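Local atomic coordinates of chitinase (Chromobacterium violaceum, PDB entry 4TXG), a protein that probably hydrolyses the glycosidic bonds of chitin, as a family 18 glycoside hydrolase with a probable chitin-binding module. Residues 157-162 and 391-396; 127-132 and 348-353; 438-443 and 724-729. All coordinates share one frame; numbering follows the deposited sequence.

Interaction 1. Residues 157-162 and 391-396; sequences IGYFTS and FVNVMS. With CS (cesium ion), chain D.
The delta methyl of Ile-157 meets one aromatic ring and, separately, one amide oxygen of strand 391-395. The apolar contact is with the ring: Ile-157 CD1 lies 3.9 Å from Phe-391 CE1, the two side chains arriving from opposite directions and the methyl meeting the ring obliquely. The same carbon sits 3.3 Å from Asn-393 OD1, a close but non-bonding contact with the amide oxygen. With CG1 anti to the carbonyl carbon and an unusual chi2 of 144°, Ile-157 reaches both neighbours at once.

The axes of the two strand segments come no closer than 10.5 Å and are inclined by 67°; at that separation no backbone pairing is possible. These are non-adjacent strands of the eight-stranded parallel (beta/alpha)8 barrel of family 18, with strands 457-462 and 599-603 closing the wall between them on one side; the contact therefore spans the barrel interior. Asn-458 and Met-601 from those two strands also touch the side chains here.

Polar groups meet less directly. Tyr-159 OH stops 4.2 Å from Asn-393 ND2, too long for a hydrogen bond, and is instead bonded to the carboxylate of Asp-310, part of the DxxDxDxE signature of the family. The Tyr-159 ring also meets that of Trp-603, their planes at about 45°.

Metal coordination occupies the C-terminal end of strand 391-395. Met-395, extended at chi2, carries its sulfur to the cesium ion, with SD to cesium 3.6 Å. Five waters complete much of the shell, water 5 the nearest of the five at 2.7 Å, and Glu-314, from the same signature, also binds it.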
ATOM      1  N   ILE A 157      -8.151  -8.095  -3.338  1.00  7.62           N
ATOM      2  CA  ILE A 157      -7.366  -8.518  -2.184  1.00  7.48           C
ATOM      3  C   ILE A 157      -8.023  -8.064  -0.896  1.00  6.29           C
ATOM      4  O   ILE A 157      -8.129  -6.872  -0.639  1.00  9.25           O
ATOM      5  CB  ILE A 157      -5.947  -7.940  -2.254  1.00  8.95           C
ATOM      6  CG1 ILE A 157      -5.281  -8.332  -3.576  1.00  8.67           C
ATOM      7  CG2 ILE A 157      -5.107  -8.390  -1.070  1.00  9.69           C
ATOM      8  CD1 ILE A 157      -4.371  -7.232  -4.125  1.00 17.21           C
ATOM      9  N   GLY A 158      -8.460  -9.016  -0.080  1.00  8.37           N
ATOM     10  CA  GLY A 158      -9.136  -8.663   1.156  1.00 10.36           C
ATOM     11  C   GLY A 158      -8.271  -8.927   2.369  1.00 10.28           C
ATOM     12  O   GLY A 158      -7.680 -10.005   2.489  1.00  8.48           O
ATOM     13  N   TYR A 159      -8.172  -7.938   3.255  1.00  8.90           N
ATOM     14  CA  TYR A 159      -7.540  -8.150   4.547  1.00  8.92           C
ATOM     15  C   TYR A 159      -8.506  -8.816   5.512  1.00  9.29           C
ATOM     16  O   TYR A 159      -9.626  -8.341   5.712  1.00 10.24           O
ATOM     17  CB  TYR A 159      -7.055  -6.835   5.146  1.00  7.59           C
ATOM     18  CG  TYR A 159      -5.683  -6.442   4.677  1.00  9.64           C
ATOM     19  CD1 TYR A 159      -4.551  -6.912   5.324  1.00  9.99           C
ATOM     20  CD2 TYR A 159      -5.519  -5.580   3.601  1.00 15.00           C
ATOM     21  CE1 TYR A 159      -3.291  -6.552   4.901  1.00 14.43           C
ATOM     22  CE2 TYR A 159      -4.261  -5.207   3.174  1.00 19.55           C
ATOM     23  CZ  TYR A 159      -3.147  -5.698   3.829  1.00 20.26           C
ATOM     24  OH  TYR A 159      -1.886  -5.335   3.396  1.00 23.85           O
ATOM     25  N   PHE A 160      -8.052  -9.914   6.098  1.00  7.23           N
ATOM     26  CA  PHE A 160      -8.787 -10.646   7.127  1.00  6.85           C
ATOM     27  C   PHE A 160      -8.124 -10.425   8.475  1.00 10.58           C
ATOM     28  O   PHE A 160      -6.976 -10.818   8.663  1.00  9.23           O
ATOM     29  CB  PHE A 160      -8.802 -12.138   6.805  1.00  6.84           C
ATOM     30  CG  PHE A 160      -9.465 -12.979   7.859  1.00  7.72           C
ATOM     31  CD1 PHE A 160     -10.846 -13.151   7.852  1.00  8.15           C
ATOM     32  CD2 PHE A 160      -8.717 -13.584   8.859  1.00 10.50           C
ATOM     33  CE1 PHE A 160     -11.466 -13.930   8.814  1.00  9.42           C
ATOM     34  CE2 PHE A 160      -9.328 -14.363   9.834  1.00 12.41           C
ATOM     35  CZ  PHE A 160     -10.711 -14.538   9.809  1.00 11.51           C
ATOM     36  N   THR A 161      -8.833  -9.807   9.410  1.00  9.75           N
ATOM     37  CA  THR A 161      -8.246  -9.528  10.717  1.00  7.46           C
ATOM     38  C   THR A 161      -8.456 -10.690  11.668  1.00  9.77           C
ATOM     39  O   THR A 161      -9.513 -11.326  11.666  1.00 10.05           O
ATOM     40  CB  THR A 161      -8.821  -8.235  11.332  1.00  9.46           C
ATOM     41  OG1 THR A 161     -10.239  -8.361  11.488  1.00 10.28           O
ATOM     42  CG2 THR A 161      -8.523  -7.038  10.431  1.00 11.36           C
ATOM     43  N   SER A 162      -7.444 -10.953  12.493  1.00  8.39           N
ATOM     44  CA  SER A 162      -7.442 -12.132  13.369  1.00  9.67           C
ATOM     45  C   SER A 162      -8.301 -11.988  14.611  1.00  9.34           C
ATOM     46  O   SER A 162      -8.594 -12.986  15.284  1.00 10.99           O
ATOM     47  CB  SER A 162      -6.009 -12.453  13.805  1.00 10.91           C
ATOM     48  OG  SER A 162      -5.492 -11.439  14.660  1.00 11.97           O
ATOM     49  N   PHE A 391       3.912  -7.484  -6.051  1.00  7.20           N
ATOM     50  CA  PHE A 391       3.059  -6.316  -6.231  1.00  6.34           C
ATOM     51  C   PHE A 391       2.950  -5.532  -4.939  1.00  7.21           C
ATOM     52  O   PHE A 391       3.358  -6.015  -3.877  1.00  6.08           O
ATOM     53  CB  PHE A 391       1.657  -6.697  -6.770  1.00  6.51           C
ATOM     54  CG  PHE A 391       0.894  -7.696  -5.930  1.00  6.62           C
ATOM     55  CD1 PHE A 391       0.187  -7.290  -4.808  1.00  8.16           C
ATOM     56  CD2 PHE A 391       0.821  -9.030  -6.313  1.00  6.93           C
ATOM     57  CE1 PHE A 391      -0.558  -8.198  -4.059  1.00 10.64           C
ATOM     58  CE2 PHE A 391       0.090  -9.956  -5.557  1.00  8.90           C
ATOM     59  CZ  PHE A 391      -0.604  -9.533  -4.432  1.00 10.00           C
ATOM     60  N   VAL A 392       2.432  -4.310  -5.035  1.00  5.95           N
ATOM     61  CA  VAL A 392       2.191  -3.512  -3.839  1.00  5.76           C
ATOM     62  C   VAL A 392       0.701  -3.325  -3.628  1.00  6.31           C
ATOM     63  O   VAL A 392      -0.065  -3.329  -4.575  1.00  8.48           O
ATOM     64  CB  VAL A 392       2.873  -2.122  -3.902  1.00  5.62           C
ATOM     65  CG1 VAL A 392       4.390  -2.288  -3.933  1.00  9.32           C
ATOM     66  CG2 VAL A 392       2.393  -1.306  -5.097  1.00  5.66           C
ATOM     67  N   ASN A 393       0.317  -3.185  -2.364  1.00  5.68           N
ATOM     68  CA  ASN A 393      -1.036  -2.816  -1.977  1.00  7.07           C
ATOM     69  C   ASN A 393      -0.966  -1.416  -1.419  1.00  5.52           C
ATOM     70  O   ASN A 393      -0.467  -1.215  -0.307  1.00  7.01           O
ATOM     71  CB  ASN A 393      -1.586  -3.789  -0.935  1.00  9.01           C
ATOM     72  CG  ASN A 393      -1.668  -5.206  -1.462  1.00 10.26           C
ATOM     73  OD1 ASN A 393      -2.134  -5.424  -2.578  1.00 12.95           O
ATOM     74  ND2 ASN A 393      -1.180  -6.161  -0.688  1.00 14.84           N
ATOM     75  N   VAL A 394      -1.434  -0.442  -2.191  1.00  5.48           N
ATOM     76  CA  VAL A 394      -1.245   0.950  -1.804  1.00  5.36           C
ATOM     77  C   VAL A 394      -2.319   1.346  -0.797  1.00  8.30           C
ATOM     78  O   VAL A 394      -3.509   1.174  -1.063  1.00  7.52           O
ATOM     79  CB  VAL A 394      -1.297   1.898  -3.022  1.00  7.97           C
ATOM     80  CG1 VAL A 394      -1.125   3.349  -2.550  1.00  8.17           C
ATOM     81  CG2 VAL A 394      -0.221   1.511  -4.055  1.00  7.78           C
ATOM     82  N   MET A 395      -1.904   1.861   0.358  1.00  7.99           N
ATOM     83  CA  MET A 395      -2.846   2.198   1.422  1.00  5.37           C
ATOM     84  C   MET A 395      -3.422   3.588   1.167  1.00  8.21           C
ATOM     85  O   MET A 395      -3.147   4.559   1.889  1.00  8.18           O
ATOM     86  CB  MET A 395      -2.170   2.091   2.794  1.00  8.05           C
ATOM     87  CG  MET A 395      -1.859   0.634   3.145  1.00  9.46           C
ATOM     88  SD  MET A 395      -1.064   0.401   4.756  1.00 16.32           S
ATOM     89  CE  MET A 395       0.444   1.318   4.470  1.00  7.09           C
ATOM     90  N   SER A 396      -4.208   3.656   0.098  1.00  7.69           N
ATOM     91  CA  SER A 396      -4.886   4.875  -0.326  1.00  7.31           C
ATOM     92  C   SER A 396      -6.179   5.061   0.466  1.00  9.77           C
ATOM     93  O   SER A 396      -7.275   5.152  -0.085  1.00 14.03           O
ATOM     94  CB  SER A 396      -5.157   4.834  -1.835  1.00  6.32           C
ATOM     95  OG  SER A 396      -5.525   3.531  -2.263  1.00  8.38           O
TER
HETATM   96 CS    CS D 803      -2.324   1.680   7.826  1.00 55.60          CS
HETATM   97  O   HOH W   1      -4.139   1.483  10.696  1.00 33.82           O
HETATM   98  O   HOH W   2      -1.007   4.110   9.244  1.00 29.07           O
HETATM   99  O   HOH W   3      -4.278  -0.923   6.718  1.00 27.16           O
HETATM  100  O   HOH W   4      -2.332  -1.625   7.816  1.00 18.72           O
HETATM  101  O   HOH W   5      -4.164   3.650   7.684  1.00 42.96           O

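Interaction 2. Residues 127-132 and 348-353; sequences AQTQGV and TLRDRL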
ATOM      1  N   ALA A 127      12.743  -8.046 -10.072  1.00  8.95           N
ATOM      2  CA  ALA A 127      14.123  -8.466  -9.904  1.00 14.24           C
ATOM      3  C   ALA A 127      14.191  -9.949  -9.560  1.00 21.94           C
ATOM      4  O   ALA A 127      13.745 -10.359  -8.494  1.00 32.08           O
ATOM      5  CB  ALA A 127      14.793  -7.642  -8.818  1.00 16.67           C
ATOM      6  N   GLN A 128      14.754 -10.756 -10.450  1.00 26.07           N
ATOM      7  CA  GLN A 128      14.899 -12.174 -10.138  1.00 29.02           C
ATOM      8  C   GLN A 128      16.262 -12.466  -9.529  1.00 26.71           C
ATOM      9  O   GLN A 128      17.262 -11.845  -9.879  1.00 28.44           O
ATOM     10  CB  GLN A 128      14.700 -13.051 -11.377  1.00 33.87           C
ATOM     11  CG  GLN A 128      14.752 -14.547 -11.046  1.00 34.14           C
ATOM     12  CD  GLN A 128      15.023 -15.425 -12.245  1.00 35.01           C
ATOM     13  OE1 GLN A 128      14.602 -15.117 -13.362  1.00 43.80           O
ATOM     14  NE2 GLN A 128      15.732 -16.531 -12.022  1.00 20.53           N
ATOM     15  N   THR A 129      16.282 -13.419  -8.607  1.00 26.77           N
ATOM     16  CA  THR A 129      17.521 -13.933  -8.046  1.00 25.22           C
ATOM     17  C   THR A 129      18.312 -14.679  -9.119  1.00 22.26           C
ATOM     18  O   THR A 129      17.909 -15.756  -9.568  1.00 23.79           O
ATOM     19  CB  THR A 129      17.233 -14.857  -6.849  1.00 26.05           C
ATOM     20  OG1 THR A 129      16.509 -14.124  -5.849  1.00 20.66           O
ATOM     21  CG2 THR A 129      18.531 -15.394  -6.259  1.00 28.58           C
ATOM     22  N   GLN A 130      19.444 -14.105  -9.523  1.00 26.69           N
ATOM     23  CA  GLN A 130      20.218 -14.608 -10.660  1.00 29.78           C
ATOM     24  C   GLN A 130      20.537 -16.106 -10.612  1.00 30.32           C
ATOM     25  O   GLN A 130      21.092 -16.616  -9.638  1.00 31.68           O
ATOM     26  CB  GLN A 130      21.532 -13.826 -10.792  1.00 37.84           C
ATOM     27  CG  GLN A 130      22.430 -14.325 -11.926  1.00 45.82           C
ATOM     28  CD  GLN A 130      23.804 -13.667 -11.941  1.00 53.64           C
ATOM     29  OE1 GLN A 130      23.989 -12.599 -12.528  1.00 58.42           O
ATOM     30  NE2 GLN A 130      24.776 -14.310 -11.302  1.00 51.63           N
ATOM     31  N   GLY A 131      20.175 -16.802 -11.685  1.00 33.43           N
ATOM     32  CA  GLY A 131      20.524 -18.198 -11.852  1.00 33.17           C
ATOM     33  C   GLY A 131      19.567 -19.194 -11.219  1.00 34.05           C
ATOM     34  O   GLY A 131      19.543 -20.362 -11.606  1.00 37.45           O
ATOM     35  N   VAL A 132      18.795 -18.744 -10.233  1.00 25.55           N
ATOM     36  CA  VAL A 132      17.854 -19.623  -9.541  1.00 20.27           C
ATOM     37  C   VAL A 132      16.655 -19.900 -10.437  1.00 19.53           C
ATOM     38  O   VAL A 132      16.081 -18.977 -11.020  1.00 20.60           O
ATOM     39  CB  VAL A 132      17.394 -19.006  -8.199  1.00 19.32           C
ATOM     40  CG1 VAL A 132      16.286 -19.847  -7.551  1.00 16.41           C
ATOM     41  CG2 VAL A 132      18.594 -18.856  -7.249  1.00 21.72           C
ATOM     42  N   THR A 348      16.757  -9.497   0.586  1.00  8.21           N
ATOM     43  CA  THR A 348      17.057 -10.764   1.242  1.00  7.94           C
ATOM     44  C   THR A 348      15.835 -11.674   1.267  1.00  7.89           C
ATOM     45  O   THR A 348      15.934 -12.884   1.048  1.00  8.85           O
ATOM     46  CB  THR A 348      17.571 -10.541   2.675  1.00  9.33           C
ATOM     47  OG1 THR A 348      18.697  -9.654   2.638  1.00 10.55           O
ATOM     48  CG2 THR A 348      18.017 -11.869   3.305  1.00  9.41           C
ATOM     49  N   LEU A 349      14.676 -11.096   1.537  1.00  7.63           N
ATOM     50  CA  LEU A 349      13.434 -11.855   1.500  1.00 12.42           C
ATOM     51  C   LEU A 349      13.196 -12.443   0.106  1.00 10.85           C
ATOM     52  O   LEU A 349      12.817 -13.607  -0.028  1.00  9.80           O
ATOM     53  CB  LEU A 349      12.285 -10.950   1.913  1.00 12.58           C
ATOM     54  CG  LEU A 349      11.011 -11.472   2.565  1.00 21.69           C
ATOM     55  CD1 LEU A 349      11.284 -12.482   3.661  1.00 14.76           C
ATOM     56  CD2 LEU A 349      10.299 -10.237   3.126  1.00 21.82           C
ATOM     57  N   ARG A 350      13.451 -11.637  -0.922  1.00  9.50           N
ATOM     58  CA  ARG A 350      13.321 -12.067  -2.317  1.00 11.65           C
ATOM     59  C   ARG A 350      14.246 -13.243  -2.605  1.00  9.60           C
ATOM     60  O   ARG A 350      13.841 -14.244  -3.197  1.00  8.67           O
ATOM     61  CB  ARG A 350      13.630 -10.901  -3.267  1.00  8.26           C
ATOM     62  CG  ARG A 350      13.622 -11.259  -4.759  1.00  8.87           C
ATOM     63  CD  ARG A 350      12.198 -11.261  -5.331  1.00  9.98           C
ATOM     64  NE  ARG A 350      11.479 -12.503  -5.053  1.00 12.31           N
ATOM     65  CZ  ARG A 350      10.152 -12.607  -5.015  1.00 14.44           C
ATOM     66  NH1 ARG A 350       9.588 -13.790  -4.782  1.00 14.75           N
ATOM     67  NH2 ARG A 350       9.390 -11.526  -5.210  1.00 11.07           N
ATOM     68  N   ASP A 351      15.490 -13.119  -2.159  1.00  8.08           N
ATOM     69  CA  ASP A 351      16.480 -14.174  -2.335  1.00 10.84           C
ATOM     70  C   ASP A 351      16.047 -15.475  -1.646  1.00 11.34           C
ATOM     71  O   ASP A 351      16.088 -16.554  -2.250  1.00  8.95           O
ATOM     72  CB  ASP A 351      17.837 -13.714  -1.791  1.00 12.01           C
ATOM     73  CG  ASP A 351      18.915 -14.777  -1.930  1.00 12.30           C
ATOM     74  OD1 ASP A 351      18.973 -15.683  -1.074  1.00 13.15           O
ATOM     75  OD2 ASP A 351      19.699 -14.706  -2.901  1.00 16.35           O
ATOM     76  N   ARG A 352      15.623 -15.388  -0.386  1.00  8.59           N
ATOM     77  CA  ARG A 352      15.292 -16.602   0.352  1.00  9.11           C
ATOM     78  C   ARG A 352      14.033 -17.255  -0.198  1.00 10.91           C
ATOM     79  O   ARG A 352      13.957 -18.484  -0.301  1.00 10.33           O
ATOM     80  CB  ARG A 352      15.101 -16.321   1.847  1.00  8.83           C
ATOM     81  CG  ARG A 352      16.344 -15.787   2.537  1.00 10.81           C
ATOM     82  CD  ARG A 352      17.539 -16.724   2.423  1.00 15.76           C
ATOM     83  NE  ARG A 352      18.634 -16.213   3.247  1.00 17.01           N
ATOM     84  CZ  ARG A 352      19.518 -15.302   2.849  1.00 17.27           C
ATOM     85  NH1 ARG A 352      19.472 -14.803   1.616  1.00 17.13           N
ATOM     86  NH2 ARG A 352      20.457 -14.889   3.686  1.00 22.30           N
ATOM     87  N   LEU A 353      13.043 -16.439  -0.549  1.00  9.73           N
ATOM     88  CA  LEU A 353      11.806 -16.994  -1.085  1.00  9.72           C
ATOM     89  C   LEU A 353      12.004 -17.551  -2.500  1.00 10.68           C
ATOM     90  O   LEU A 353      11.395 -18.565  -2.848  1.00 10.59           O
ATOM     91  CB  LEU A 353      10.691 -15.955  -1.062  1.00 11.21           C
ATOM     92  CG  LEU A 353      10.045 -15.794   0.320  1.00 17.57           C
ATOM     93  CD1 LEU A 353       8.818 -14.923   0.210  1.00 22.43           C
ATOM     94  CD2 LEU A 353       9.684 -17.136   0.909  1.00 26.32           C
TER
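Thr-129 projects its branched side chain onto helix 338-360, crossing that of Asp-351 at about a right angle. Its CG2, anti to the backbone N (OG1 at chi1 -59°), comes 3.6 Å from Asp-351 OD2, while OG1 rests 3.5 Å from Asp-351 CA. On the helix side, Asp-351 holds CG opposite its own backbone N, which carries OD2 toward that methyl. The Thr-129 hydroxyl makes no hydrogen bond to 348-353; it bonds to Asp-354 one residue farther along the helix.

Arg-350 takes a folded course. Bends at chi2 (82°) and chi3 (-82°) lay its aliphatic part beside the loop, with CD 3.6 Å from Ala-127 O, and send the guanidinium onward to two salt bridges. The charged end therefore pairs with Asp-354 of the same helix and with Asp-390, just before strand 391-395, and the loop meets only methylene groups of the side chain.

Helix 338-360 is an outer helix of the (beta/alpha)8 barrel, following strand 308-312 and leading into strand 365-371; residues 127-132 precede the first barrel strand and lie between Cys-121 and Cys-137, which are joined by a disulfide. A type II turn from Thr-129 to Val-132 shapes this loop, closed by Val-132 N to Thr-129 O at 3.2 Å, with Gly-131 in its positive-phi position.

Asp-351 OD1 forms a salt bridge with Arg-352 NH1 at 2.9 Å, its hydrogen bond weak, and a second with Arg-355.

Interaction 3. Residues 438-443 and 724-729; sequences YLNTDW and GSNVGG. With CS (cesium ion), chain K.
Asp-442 and Gly-729 bring the two backbones nearest, CA to CA 6.3 Å, where a type II turn from Asn-726 to Gly-729 lies against the first turn of helix 441-448. Asp-442 extends toward it with CG anti to the backbone N (chi1 -179°), so that OD2 comes 3.7 Å from Gly-729 CA. That oxygen also accepts from the backbone N of Leu-730, the next residue, while OD1 takes the indole N-H of Trp-591; both carboxylate oxygens are thereby engaged, which would help hold the group in its rotation.

No direct hydrogen bond joins the segments; water 6 bridges them. It donates to Asp-442 OD2 at 2.7 Å and to Asn-440 OD1 at 2.8 Å, and accepts from Asn-726 ND2 at 2.9 Å. The two amide nitrogens, Asn-440 ND2 and Asn-726 ND2, stand 4.2 Å apart, both donating to the carbonyl of Gly-437, a shared acceptor consistent with two donors lying so close.

Topologically this joins two domains: the helix belongs to the (beta/alpha)8 barrel, following strand 391-395, and the turn falls within the Chitinase C region, in the connection from strand 716-719 to strand 734-740.

Asn-440 is the N-cap of the helix. Its OD1 accepts from Trp-443 N at 2.8 Å, the donor standing 39° out of the carbonyl plane, so this one oxygen serves both the cap and the water. On the far side of the turn Val-727 O binds a cesium ion at 3.1 Å, along with waters 7 and 8; water 8 donates to Gly-729 O.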
ATOM      1  N   TYR A 438      -1.834  16.216  -3.786  1.00  9.43           N
ATOM      2  CA  TYR A 438      -1.362  14.826  -3.723  1.00  9.47           C
ATOM      3  C   TYR A 438      -2.076  13.895  -2.743  1.00  7.92           C
ATOM      4  O   TYR A 438      -1.759  12.708  -2.704  1.00 10.64           O
ATOM      5  CB  TYR A 438       0.139  14.799  -3.403  1.00  9.09           C
ATOM      6  CG  TYR A 438       0.499  15.537  -2.141  1.00  8.62           C
ATOM      7  CD1 TYR A 438       0.442  14.908  -0.902  1.00 12.48           C
ATOM      8  CD2 TYR A 438       0.878  16.870  -2.188  1.00 12.35           C
ATOM      9  CE1 TYR A 438       0.757  15.594   0.258  1.00 17.63           C
ATOM     10  CE2 TYR A 438       1.202  17.557  -1.038  1.00 15.56           C
ATOM     11  CZ  TYR A 438       1.141  16.919   0.176  1.00 21.13           C
ATOM     12  OH  TYR A 438       1.460  17.619   1.316  1.00 24.20           O
ATOM     13  N   LEU A 439      -3.026  14.402  -1.956  1.00  6.30           N
ATOM     14  CA  LEU A 439      -3.701  13.555  -0.968  1.00  8.04           C
ATOM     15  C   LEU A 439      -4.873  12.817  -1.605  1.00  7.59           C
ATOM     16  O   LEU A 439      -6.036  13.031  -1.249  1.00  8.64           O
ATOM     17  CB  LEU A 439      -4.189  14.384   0.234  1.00  8.55           C
ATOM     18  CG  LEU A 439      -3.110  14.829   1.225  1.00 17.24           C
ATOM     19  CD1 LEU A 439      -3.720  15.589   2.394  1.00 13.84           C
ATOM     20  CD2 LEU A 439      -2.321  13.618   1.724  1.00 17.03           C
ATOM     21  N   ASN A 440      -4.567  11.947  -2.555  1.00  7.26           N
ATOM     22  CA  ASN A 440      -5.619  11.226  -3.255  1.00  7.50           C
ATOM     23  C   ASN A 440      -5.076   9.969  -3.910  1.00  6.84           C
ATOM     24  O   ASN A 440      -3.880   9.850  -4.155  1.00  6.95           O
ATOM     25  CB  ASN A 440      -6.289  12.135  -4.298  1.00  7.40           C
ATOM     26  CG  ASN A 440      -5.292  12.704  -5.301  1.00  7.51           C
ATOM     27  OD1 ASN A 440      -5.000  12.077  -6.314  1.00  6.65           O
ATOM     28  ND2 ASN A 440      -4.759  13.893  -5.015  1.00  7.54           N
ATOM     29  N   THR A 441      -5.980   9.030  -4.167  1.00  5.39           N
ATOM     30  CA  THR A 441      -5.654   7.713  -4.703  1.00  6.04           C
ATOM     31  C   THR A 441      -4.949   7.799  -6.053  1.00  5.60           C
ATOM     32  O   THR A 441      -3.968   7.087  -6.304  1.00  6.21           O
ATOM     33  CB  THR A 441      -6.948   6.882  -4.834  1.00  5.19           C
ATOM     34  OG1 THR A 441      -7.557   6.787  -3.538  1.00  7.65           O
ATOM     35  CG2 THR A 441      -6.666   5.473  -5.364  1.00  7.84           C
ATOM     36  N   ASP A 442      -5.440   8.692  -6.904  1.00  5.75           N
ATOM     37  CA  ASP A 442      -4.901   8.855  -8.255  1.00  6.01           C
ATOM     38  C   ASP A 442      -3.434   9.277  -8.190  1.00  7.21           C
ATOM     39  O   ASP A 442      -2.607   8.763  -8.957  1.00  5.84           O
ATOM     40  CB  ASP A 442      -5.742   9.879  -9.037  1.00  6.98           C
ATOM     41  CG  ASP A 442      -5.262  10.089 -10.460  1.00  9.43           C
ATOM     42  OD1 ASP A 442      -5.700   9.348 -11.371  1.00  8.74           O
ATOM     43  OD2 ASP A 442      -4.462  11.024 -10.679  1.00  9.83           O
ATOM     44  N   TRP A 443      -3.102  10.177  -7.261  1.00  5.85           N
ATOM     45  CA  TRP A 443      -1.720  10.662  -7.158  1.00  6.02           C
ATOM     46  C   TRP A 443      -0.811   9.524  -6.708  1.00  8.11           C
ATOM     47  O   TRP A 443       0.272   9.312  -7.270  1.00  6.02           O
ATOM     48  CB  TRP A 443      -1.597  11.854  -6.185  1.00  6.19           C
ATOM     49  CG  TRP A 443      -0.164  12.330  -6.076  1.00  6.45           C
ATOM     50  CD1 TRP A 443       0.445  13.288  -6.833  1.00  8.41           C
ATOM     51  CD2 TRP A 443       0.839  11.823  -5.185  1.00  6.76           C
ATOM     52  NE1 TRP A 443       1.767  13.421  -6.459  1.00  7.03           N
ATOM     53  CE2 TRP A 443       2.032  12.532  -5.446  1.00  6.81           C
ATOM     54  CE3 TRP A 443       0.837  10.847  -4.175  1.00  6.21           C
ATOM     55  CZ2 TRP A 443       3.217  12.294  -4.746  1.00  7.82           C
ATOM     56  CZ3 TRP A 443       2.018  10.599  -3.481  1.00  6.37           C
ATOM     57  CH2 TRP A 443       3.196  11.324  -3.771  1.00  9.26           C
ATOM     58  N   GLY A 724      -0.770  21.413 -16.015  1.00 21.30           N
ATOM     59  CA  GLY A 724      -1.865  22.081 -15.342  1.00 22.79           C
ATOM     60  C   GLY A 724      -2.283  21.375 -14.072  1.00 19.44           C
ATOM     61  O   GLY A 724      -1.611  20.457 -13.598  1.00 18.08           O
ATOM     62  N   SER A 725      -3.409  21.812 -13.523  1.00 17.20           N
ATOM     63  CA  SER A 725      -3.963  21.226 -12.311  1.00 15.72           C
ATOM     64  C   SER A 725      -4.291  19.740 -12.502  1.00 15.03           C
ATOM     65  O   SER A 725      -4.535  19.307 -13.632  1.00 13.63           O
ATOM     66  CB  SER A 725      -5.208  22.012 -11.908  1.00 16.49           C
ATOM     67  OG  SER A 725      -6.175  21.192 -11.312  1.00 23.03           O
ATOM     68  N   ASN A 726      -4.277  18.962 -11.418  1.00 11.35           N
ATOM     69  CA  ASN A 726      -4.678  17.556 -11.506  1.00  9.19           C
ATOM     70  C   ASN A 726      -6.087  17.340 -10.962  1.00 11.39           C
ATOM     71  O   ASN A 726      -6.458  16.234 -10.584  1.00 14.61           O
ATOM     72  CB  ASN A 726      -3.669  16.625 -10.804  1.00  9.13           C
ATOM     73  CG  ASN A 726      -3.604  16.823  -9.286  1.00  9.33           C
ATOM     74  OD1 ASN A 726      -3.775  17.928  -8.779  1.00  9.13           O
ATOM     75  ND2 ASN A 726      -3.324  15.740  -8.561  1.00  8.10           N
ATOM     76  N   VAL A 727      -6.896  18.396 -10.956  1.00 12.76           N
ATOM     77  CA  VAL A 727      -8.315  18.207 -10.680  1.00 14.79           C
ATOM     78  C   VAL A 727      -8.905  17.300 -11.757  1.00 15.84           C
ATOM     79  O   VAL A 727      -8.690  17.519 -12.958  1.00 15.69           O
ATOM     80  CB  VAL A 727      -9.070  19.548 -10.628  1.00 20.39           C
ATOM     81  CG1 VAL A 727     -10.575  19.316 -10.605  1.00 23.92           C
ATOM     82  CG2 VAL A 727      -8.627  20.339  -9.415  1.00 21.80           C
ATOM     83  N   GLY A 728      -9.614  16.257 -11.332  1.00 15.38           N
ATOM     84  CA  GLY A 728     -10.175  15.298 -12.268  1.00 15.96           C
ATOM     85  C   GLY A 728      -9.180  14.225 -12.666  1.00 14.29           C
ATOM     86  O   GLY A 728      -9.454  13.403 -13.550  1.00 17.77           O
ATOM     87  N   GLY A 729      -8.015  14.246 -12.026  1.00  9.89           N
ATOM     88  CA  GLY A 729      -7.000  13.220 -12.218  1.00 11.04           C
ATOM     89  C   GLY A 729      -5.798  13.669 -13.024  1.00 12.09           C
ATOM     90  O   GLY A 729      -5.900  14.570 -13.850  1.00 12.33           O
TER
HETATM   91 CS    CS K 810      -9.739  19.038 -15.501  1.00145.30          CS
HETATM   92  O   HOH W   6      -4.005  12.901  -8.810  1.00  5.74           O
HETATM   93  O   HOH W   7      -7.087  20.223 -14.969  1.00 31.36           O
HETATM   94  O   HOH W   8      -7.508  16.305 -15.154  1.00 27.07           O

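Interaction 1 occupies the barrel interior, centred about 7 Å from the centre of the chain; interactions 2 and 3 lie on opposite sides of the chain's centre, their own centres 36 Å apart. Interactions 1 and 3 touch directly: Ser-396 CB packs on Thr-441 OG1 at 3.5 Å, so the end of segment 391-396 meets the start of helix 441-448. Interaction 2 does not touch interaction 1, nearest atoms being about 7 Å apart, but Arg-350 pairs with Asp-390, which immediately precedes Phe-391. Interaction 1 reaches the family signature, through Asp-310 and Glu-314, consistent with a place at the substrate cleft.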